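Side-chain contacts in capsular polysaccharide export system protein KpsC (Thermosulfurimonas dismutans, PDB 6MGD), which transfers Kdo in a beta-2,7 linkage, probably while building the conserved glycolipid anchor of Gram-negative bacterial capsules: residues A[12-15]-A[16-20]; A[28-31]-A[32-35]; A[50-53]-A[54-58]. All coordinates share one frame; numbering follows the deposited sequence.

Overall arrangement
The three contacts follow one another along the chain, beside the six-stranded mixed sheet. Interaction 1 runs along most of helix 11-20, interaction 2 is a helix start and interaction 3 a short helix with both its ends. Interactions 2 and 3, centres about 13 Å apart, touch where Arg-31 CB packs on Val-58 CG1 at 3.8 Å. Interaction 1 stands apart, its nearest atoms about 7 Å from both others, though Lys-13 makes a cation-pi contact with Trp-49, next to residues 50-53. Interaction 3 reaches Lys-169 and Phe-170, at the end of helix 166-169 after strand 155-159 of the parallel sheet, consistent with a place near the interdomain cleft, the active site of GT-B enzymes.

Interaction 1 of 3, residues A[12-15]-A[16-20]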
loop_
_atom_site.group_PDB
_atom_site.type_symbol
_atom_site.label_atom_id
_atom_site.label_comp_id
_atom_site.label_asym_id
_atom_site.label_seq_id
_atom_site.Cartn_x
_atom_site.Cartn_y
_atom_site.Cartn_z
ATOM N N TRP A 12 -0.307 13.770 -18.287
ATOM C CA TRP A 12 -1.451 13.565 -17.404
ATOM C C TRP A 12 -1.013 13.423 -15.950
ATOM O O TRP A 12 -1.618 14.018 -15.051
ATOM C CB TRP A 12 -2.237 12.333 -17.855
ATOM C CG TRP A 12 -3.362 11.995 -16.945
ATOM C CD1 TRP A 12 -3.391 10.995 -16.019
ATOM C CD2 TRP A 12 -4.626 12.662 -16.857
ATOM N NE1 TRP A 12 -4.597 10.992 -15.364
ATOM C CE2 TRP A 12 -5.372 12.008 -15.859
ATOM C CE3 TRP A 12 -5.201 13.748 -17.527
ATOM C CZ2 TRP A 12 -6.662 12.400 -15.512
ATOM C CZ3 TRP A 12 -6.487 14.135 -17.184
ATOM C CH2 TRP A 12 -7.202 13.462 -16.183
ATOM N N LYS A 13 0.049 12.649 -15.703
ATOM C CA LYS A 13 0.533 12.473 -14.336
ATOM C C LYS A 13 1.090 13.766 -13.757
ATOM O O LYS A 13 0.970 14.002 -12.551
ATOM C CB LYS A 13 1.592 11.370 -14.296
ATOM C CG LYS A 13 2.284 11.183 -12.953
ATOM C CD LYS A 13 2.986 9.842 -12.909
ATOM C CE LYS A 13 1.978 8.717 -13.059
ATOM N NZ LYS A 13 2.007 7.810 -11.883
ATOM N N ILE A 14 1.700 14.612 -14.590
ATOM C CA ILE A 14 2.241 15.880 -14.102
ATOM C C ILE A 14 1.121 16.767 -13.568
ATOM O O ILE A 14 1.234 17.360 -12.488
ATOM C CB ILE A 14 3.042 16.585 -15.213
ATOM C CG1 ILE A 14 4.320 15.805 -15.523
ATOM C CG2 ILE A 14 3.365 18.016 -14.816
ATOM C CD1 ILE A 14 5.175 16.437 -16.599
ATOM N N ARG A 15 0.021 16.868 -14.317
ATOM C CA ARG A 15 -1.107 17.683 -13.874
ATOM C C ARG A 15 -1.690 17.161 -12.567
ATOM O O ARG A 15 -2.065 17.946 -11.687
ATOM C CB ARG A 15 -2.181 17.724 -14.960
ATOM C CG ARG A 15 -1.712 18.324 -16.271
ATOM C CD ARG A 15 -2.864 18.453 -17.246
ATOM N NE ARG A 15 -3.939 19.271 -16.699
ATOM C CZ ARG A 15 -5.144 19.383 -17.246
ATOM N NH1 ARG A 15 -5.432 18.724 -18.360
ATOM N NH2 ARG A 15 -6.064 20.151 -16.679
ATOM N N ILE A 16 -1.774 15.837 -12.419
ATOM C CA ILE A 16 -2.257 15.251 -11.171
ATOM C C ILE A 16 -1.318 15.596 -10.022
ATOM O O ILE A 16 -1.756 15.989 -8.934
ATOM C CB ILE A 16 -2.416 13.728 -11.321
ATOM C CG1 ILE A 16 -3.540 13.402 -12.303
ATOM C CG2 ILE A 16 -2.664 13.078 -9.965
ATOM C CD1 ILE A 16 -3.880 11.933 -12.359
ATOM N N ILE A 17 -0.011 15.445 -10.245
ATOM C CA ILE A 17 0.960 15.722 -9.191
ATOM C C ILE A 17 0.922 17.195 -8.804
ATOM O O ILE A 17 1.084 17.548 -7.630
ATOM C CB ILE A 17 2.366 15.284 -9.642
ATOM C CG1 ILE A 17 2.416 13.764 -9.794
ATOM C CG2 ILE A 17 3.416 15.753 -8.657
ATOM C CD1 ILE A 17 1.930 13.014 -8.579
ATOM N N LYS A 18 0.685 18.073 -9.780
ATOM C CA LYS A 18 0.657 19.503 -9.506
ATOM C C LYS A 18 -0.457 19.886 -8.539
ATOM O O LYS A 18 -0.375 20.943 -7.906
ATOM C CB LYS A 18 0.521 20.275 -10.818
ATOM C CG LYS A 18 0.989 21.718 -10.736
ATOM C CD LYS A 18 1.194 22.305 -12.123
ATOM C CE LYS A 18 2.176 21.470 -12.932
ATOM N NZ LYS A 18 2.422 22.045 -14.287
ATOM N N ARG A 19 -1.491 19.051 -8.406
ATOM C CA ARG A 19 -2.502 19.288 -7.381
ATOM C C ARG A 19 -1.891 19.221 -5.987
ATOM O O ARG A 19 -2.260 19.998 -5.099
ATOM C CB ARG A 19 -3.637 18.272 -7.513
ATOM C CG ARG A 19 -4.356 18.308 -8.849
ATOM C CD ARG A 19 -5.334 17.153 -8.986
ATOM N NE ARG A 19 -6.156 16.984 -7.790
ATOM C CZ ARG A 19 -7.238 17.705 -7.513
ATOM N NH1 ARG A 19 -7.917 17.476 -6.399
ATOM N NH2 ARG A 19 -7.638 18.660 -8.344
ATOM N N PHE A 20 -0.952 18.298 -5.779
ATOM C CA PHE A 20 -0.295 18.139 -4.489
ATOM C C PHE A 20 0.981 18.960 -4.380
ATOM O O PHE A 20 1.328 19.411 -3.282
ATOM C CB PHE A 20 0.016 16.662 -4.238
ATOM C CG PHE A 20 -1.199 15.779 -4.260
ATOM C CD1 PHE A 20 -1.716 15.317 -5.459
ATOM C CD2 PHE A 20 -1.826 15.414 -3.081
ATOM C CE1 PHE A 20 -2.839 14.510 -5.482
ATOM C CE2 PHE A 20 -2.950 14.607 -3.096
ATOM C CZ PHE A 20 -3.457 14.154 -4.299
#
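Trp-12 meets Ile-16 one helical turn on: its NE1 lies 3.2 Å from Ile-16 CD1, while Ile-16 CG1 sits over one face of the indole, offset toward the rim. The indole's CG is anti to the backbone N (chi1 176°), which turns the ring forward along the helix, so that its NE1 side meets the isoleucine. Between the same two residues Ile-16 N bonds to Trp-12 O at 3.2 Å. Lys-13 runs side by side with Ile-17, pointing the same way, its CG 4.1 Å from Ile-17 CG1; the stem is then bent at chi3 and chi4, and the lysine makes a cation-pi contact with Trp-49. The helix, 11-20, is the crossover of a beta-alpha-beta unit between strands 4-7 and 24-28, and Ile-17 faces inward from it onto Phe-9 and Leu-89. Ile-14 accepts Lys-18 N at its O, 2.9 Å away, and its CG2 branch touches the lysine's aliphatic end, 4.1 Å from Lys-18 CE. Arg-15 contributes mainly backbone: its O lies 3.7 Å from Arg-19 CG, the start of a side chain whose NH1 makes a weak hydrogen bond to Ser-302 O.

Interaction 2 of 3, residues A[28-31]-A[32-35]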
loop_
_atom_site.group_PDB
_atom_site.type_symbol
_atom_site.label_atom_id
_atom_site.label_comp_id
_atom_site.label_asym_id
_atom_site.label_seq_id
_atom_site.Cartn_x
_atom_site.Cartn_y
_atom_site.Cartn_z
ATOM N N LEU A 28 12.221 16.270 -15.969
ATOM C CA LEU A 28 13.529 15.778 -16.380
ATOM C C LEU A 28 13.376 14.369 -16.942
ATOM O O LEU A 28 12.732 13.515 -16.325
ATOM C CB LEU A 28 14.497 15.789 -15.196
ATOM C CG LEU A 28 14.473 17.075 -14.363
ATOM C CD1 LEU A 28 15.409 16.969 -13.169
ATOM C CD2 LEU A 28 14.824 18.285 -15.217
ATOM N N SER A 29 13.966 14.132 -18.113
ATOM C CA SER A 29 13.719 12.913 -18.871
ATOM C C SER A 29 14.878 11.927 -18.855
ATOM O O SER A 29 14.785 10.880 -19.506
ATOM C CB SER A 29 13.366 13.259 -20.323
ATOM O OG SER A 29 12.111 13.914 -20.400
ATOM N N SER A 30 15.959 12.217 -18.135
ATOM C CA SER A 30 17.095 11.306 -18.099
ATOM C C SER A 30 17.955 11.618 -16.884
ATOM O O SER A 30 17.860 12.696 -16.292
ATOM C CB SER A 30 17.931 11.395 -19.381
ATOM O OG SER A 30 18.437 12.704 -19.563
ATOM N N ARG A 31 18.800 10.649 -16.523
ATOM C CA ARG A 31 19.704 10.842 -15.394
ATOM C C ARG A 31 20.709 11.956 -15.661
ATOM O O ARG A 31 21.118 12.655 -14.728
ATOM C CB ARG A 31 20.431 9.536 -15.068
ATOM C CG ARG A 31 20.680 8.637 -16.270
ATOM C CD ARG A 31 22.160 8.336 -16.471
ATOM N NE ARG A 31 22.918 8.358 -15.222
ATOM C CZ ARG A 31 23.859 9.254 -14.937
ATOM N NH1 ARG A 31 24.499 9.203 -13.777
ATOM N NH2 ARG A 31 24.165 10.199 -15.817
ATOM N N GLN A 32 21.113 12.139 -16.920
ATOM C CA GLN A 32 22.038 13.222 -17.240
ATOM C C GLN A 32 21.399 14.583 -16.998
ATOM O O GLN A 32 22.059 15.505 -16.510
ATOM C CB GLN A 32 22.523 13.103 -18.687
ATOM C CG GLN A 32 21.662 12.220 -19.578
ATOM C CD GLN A 32 22.018 10.750 -19.460
ATOM O OE1 GLN A 32 21.143 9.900 -19.291
ATOM N NE2 GLN A 32 23.309 10.443 -19.550
ATOM N N GLU A 33 20.112 14.725 -17.327
ATOM C CA GLU A 33 19.426 15.988 -17.073
ATOM C C GLU A 33 19.323 16.276 -15.583
ATOM O O GLU A 33 19.385 17.440 -15.170
ATOM C CB GLU A 33 18.038 15.969 -17.711
ATOM C CG GLU A 33 18.067 15.863 -19.223
ATOM C CD GLU A 33 16.684 15.890 -19.841
ATOM O OE1 GLU A 33 15.738 16.373 -19.182
ATOM O OE2 GLU A 33 16.545 15.423 -20.992
ATOM N N VAL A 34 19.176 15.235 -14.762
ATOM C CA VAL A 34 19.158 15.427 -13.315
ATOM C C VAL A 34 20.522 15.899 -12.821
ATOM O O VAL A 34 20.613 16.816 -11.996
ATOM C CB VAL A 34 18.713 14.129 -12.615
ATOM C CG1 VAL A 34 18.673 14.321 -11.106
ATOM C CG2 VAL A 34 17.353 13.687 -13.134
ATOM N N GLU A 35 21.601 15.293 -13.325
ATOM C CA GLU A 35 22.937 15.689 -12.886
ATOM C C GLU A 35 23.287 17.094 -13.365
ATOM O O GLU A 35 23.898 17.872 -12.623
ATOM C CB GLU A 35 23.979 14.681 -13.377
ATOM C CG GLU A 35 23.701 13.223 -13.008
ATOM C CD GLU A 35 24.080 12.868 -11.577
ATOM O OE1 GLU A 35 23.818 13.671 -10.655
ATOM O OE2 GLU A 35 24.644 11.773 -11.372
#
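Ser-30 O accepts Val-34 N at 3.2 Å and Arg-31 O accepts Glu-35 N at 3.0 Å, the first turn of helix 31-41. Before it the chain is extended at Ser-30 (phi -161°, psi 162°), coming off strand 24-28. With chi1 at 60°, Ser-30 OG lies between its own N and carbonyl carbon and takes a weak bond from Glu-33 N, 3.4 Å away; the same OG is 3.2 Å from Glu-33 CG. Glu-33 stretches back along the chain, and its OE1 receives Ser-29 N in a nearly straight bond of 3.1 Å, the N-H coming from above the carboxylate plane. With an alanine in place of Glu-33, the Ser-29 amide would probably lose this acceptor and the turn before the helix would be freer to move. On the inner side the side chains of Leu-28 and Val-34 cross at about a right angle, with CD1 of Leu-28 3.8 Å from CG2 of Val-34, and both pack on Leu-46 of strand 44-49. Arg-31 NH1 and Glu-35 OE2 form a long salt bridge of 3.5 Å, their planes steeply inclined to each other. Serine at the N-cap with glutamate three residues later is the pattern of a capping box, but the carboxylate takes the amide one residue ahead of the N-cap, so the reciprocal box is not closed in its strict form.

Interaction 3 of 3, residues A[50-53]-A[54-58]; sequences GSTL and ENERV
Glu-54 folds back on Ser-51, three residues earlier, at the start of helix 52-56. Its CB lies 3.9 Å from Ser-51 O; the chain then bends at chi2 (76°), bringing Glu-54 CD to 4.1 Å from Leu-53 C. At the tip the two oxygens part company: OE1 rests 3.3 Å from Ser-51 CA, while OE2, the other oxygen, forms a salt bridge with Arg-68 NH1, which probably limits the rotation of the group. Ser-51 holds the N-cap position without a side-chain capping bond, its OG being bonded to Tyr-98 OH instead. The helix backbone starts with Asn-55 N to Ser-51 O, 2.9 Å; the Asn-55 amide packs against that same carbonyl, with CG 3.0 Å from Ser-51 O, and turns OD1 to Lys-169. Glu-56 likewise lays CG 3.3 Å from Thr-52 O, then extends to Lys-8 through OE1 and Tyr-7 OH through OE2. Arg-57, with positive phi, ends the helix in a Schellman motif: Val-58 N bonds to Leu-53 O at 3.0 Å, and Arg-57 N weakly to Glu-54 O. The short helix bridges strands 44-49 and 64-71 of a beta-alpha-beta unit, with Leu-53 packed on Tyr-7, Val-66 and Phe-60, and Ser-51, Glu-54 and Asn-55 against Phe-170, just after helix 166-169.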
loop_
_atom_site.group_PDB
_atom_site.type_symbol
_atom_site.label_atom_id
_atom_site.label_comp_id
_atom_site.label_asym_id
_atom_site.label_seq_id
_atom_site.Cartn_x
_atom_site.Cartn_y
_atom_site.Cartn_z
ATOM N N GLY A 50 7.400 5.586 -7.574
ATOM C CA GLY A 50 7.627 4.212 -7.161
ATOM C C GLY A 50 9.102 3.863 -7.146
ATOM O O GLY A 50 9.941 4.614 -6.639
ATOM N N SER A 51 9.425 2.708 -7.719
ATOM C CA SER A 51 10.792 2.195 -7.760
ATOM C C SER A 51 11.449 2.442 -9.111
ATOM O O SER A 51 12.189 1.593 -9.616
ATOM C CB SER A 51 10.802 0.709 -7.420
ATOM O OG SER A 51 10.223 0.480 -6.148
ATOM N N THR A 52 11.196 3.605 -9.714
ATOM C CA THR A 52 11.736 3.886 -11.040
ATOM C C THR A 52 13.259 3.927 -11.023
ATOM O O THR A 52 13.913 3.383 -11.921
ATOM C CB THR A 52 11.164 5.202 -11.570
ATOM O OG1 THR A 52 9.741 5.085 -11.698
ATOM C CG2 THR A 52 11.758 5.541 -12.925
ATOM N N LEU A 53 13.843 4.558 -10.003
ATOM C CA LEU A 53 15.298 4.644 -9.933
ATOM C C LEU A 53 15.922 3.278 -9.671
ATOM O O LEU A 53 16.972 2.952 -10.237
ATOM C CB LEU A 53 15.711 5.644 -8.855
ATOM C CG LEU A 53 15.155 7.058 -9.030
ATOM C CD1 LEU A 53 15.517 7.944 -7.846
ATOM C CD2 LEU A 53 15.649 7.663 -10.333
ATOM N N GLU A 54 15.291 2.465 -8.820
ATOM C CA GLU A 54 15.834 1.143 -8.526
ATOM C C GLU A 54 15.738 0.220 -9.736
ATOM O O GLU A 54 16.629 -0.607 -9.961
ATOM C CB GLU A 54 15.110 0.526 -7.328
ATOM C CG GLU A 54 15.456 1.159 -5.985
ATOM C CD GLU A 54 14.797 2.511 -5.780
ATOM O OE1 GLU A 54 13.759 2.773 -6.425
ATOM O OE2 GLU A 54 15.316 3.311 -4.974
ATOM N N ASN A 55 14.665 0.343 -10.522
ATOM C CA ASN A 55 14.534 -0.475 -11.724
ATOM C C ASN A 55 15.584 -0.111 -12.766
ATOM O O ASN A 55 15.991 -0.966 -13.559
ATOM C CB ASN A 55 13.130 -0.330 -12.308
ATOM C CG ASN A 55 12.056 -0.829 -11.366
ATOM O OD1 ASN A 55 12.302 -1.699 -10.532
ATOM N ND2 ASN A 55 10.855 -0.276 -11.492
ATOM N N GLU A 56 16.027 1.142 -12.785
ATOM C CA GLU A 56 17.090 1.577 -13.677
ATOM C C GLU A 56 18.465 1.508 -13.027
ATOM O O GLU A 56 19.463 1.792 -13.699
ATOM C CB GLU A 56 16.823 3.005 -14.159
ATOM C CG GLU A 56 15.459 3.208 -14.792
ATOM C CD GLU A 56 15.238 4.637 -15.244
ATOM O OE1 GLU A 56 14.642 4.837 -16.323
ATOM O OE2 GLU A 56 15.668 5.562 -14.523
ATOM N N ARG A 57 18.537 1.141 -11.745
ATOM C CA ARG A 57 19.795 1.076 -10.998
ATOM C C ARG A 57 20.534 2.411 -11.029
ATOM O O ARG A 57 21.767 2.455 -10.975
ATOM C CB ARG A 57 20.692 -0.053 -11.517
ATOM C CG ARG A 57 20.117 -1.444 -11.296
ATOM C CD ARG A 57 20.794 -2.477 -12.181
ATOM N NE ARG A 57 20.769 -2.082 -13.588
ATOM C CZ ARG A 57 19.708 -2.197 -14.381
ATOM N NH1 ARG A 57 18.572 -2.694 -13.909
ATOM N NH2 ARG A 57 19.782 -1.810 -15.648
ATOM N N VAL A 58 19.784 3.503 -11.117
ATOM C CA VAL A 58 20.354 4.842 -11.171
ATOM C C VAL A 58 20.376 5.422 -9.765
ATOM O O VAL A 58 19.389 5.329 -9.027
ATOM C CB VAL A 58 19.557 5.741 -12.131
ATOM C CG1 VAL A 58 20.063 7.176 -12.064
ATOM C CG2 VAL A 58 19.648 5.207 -13.552
#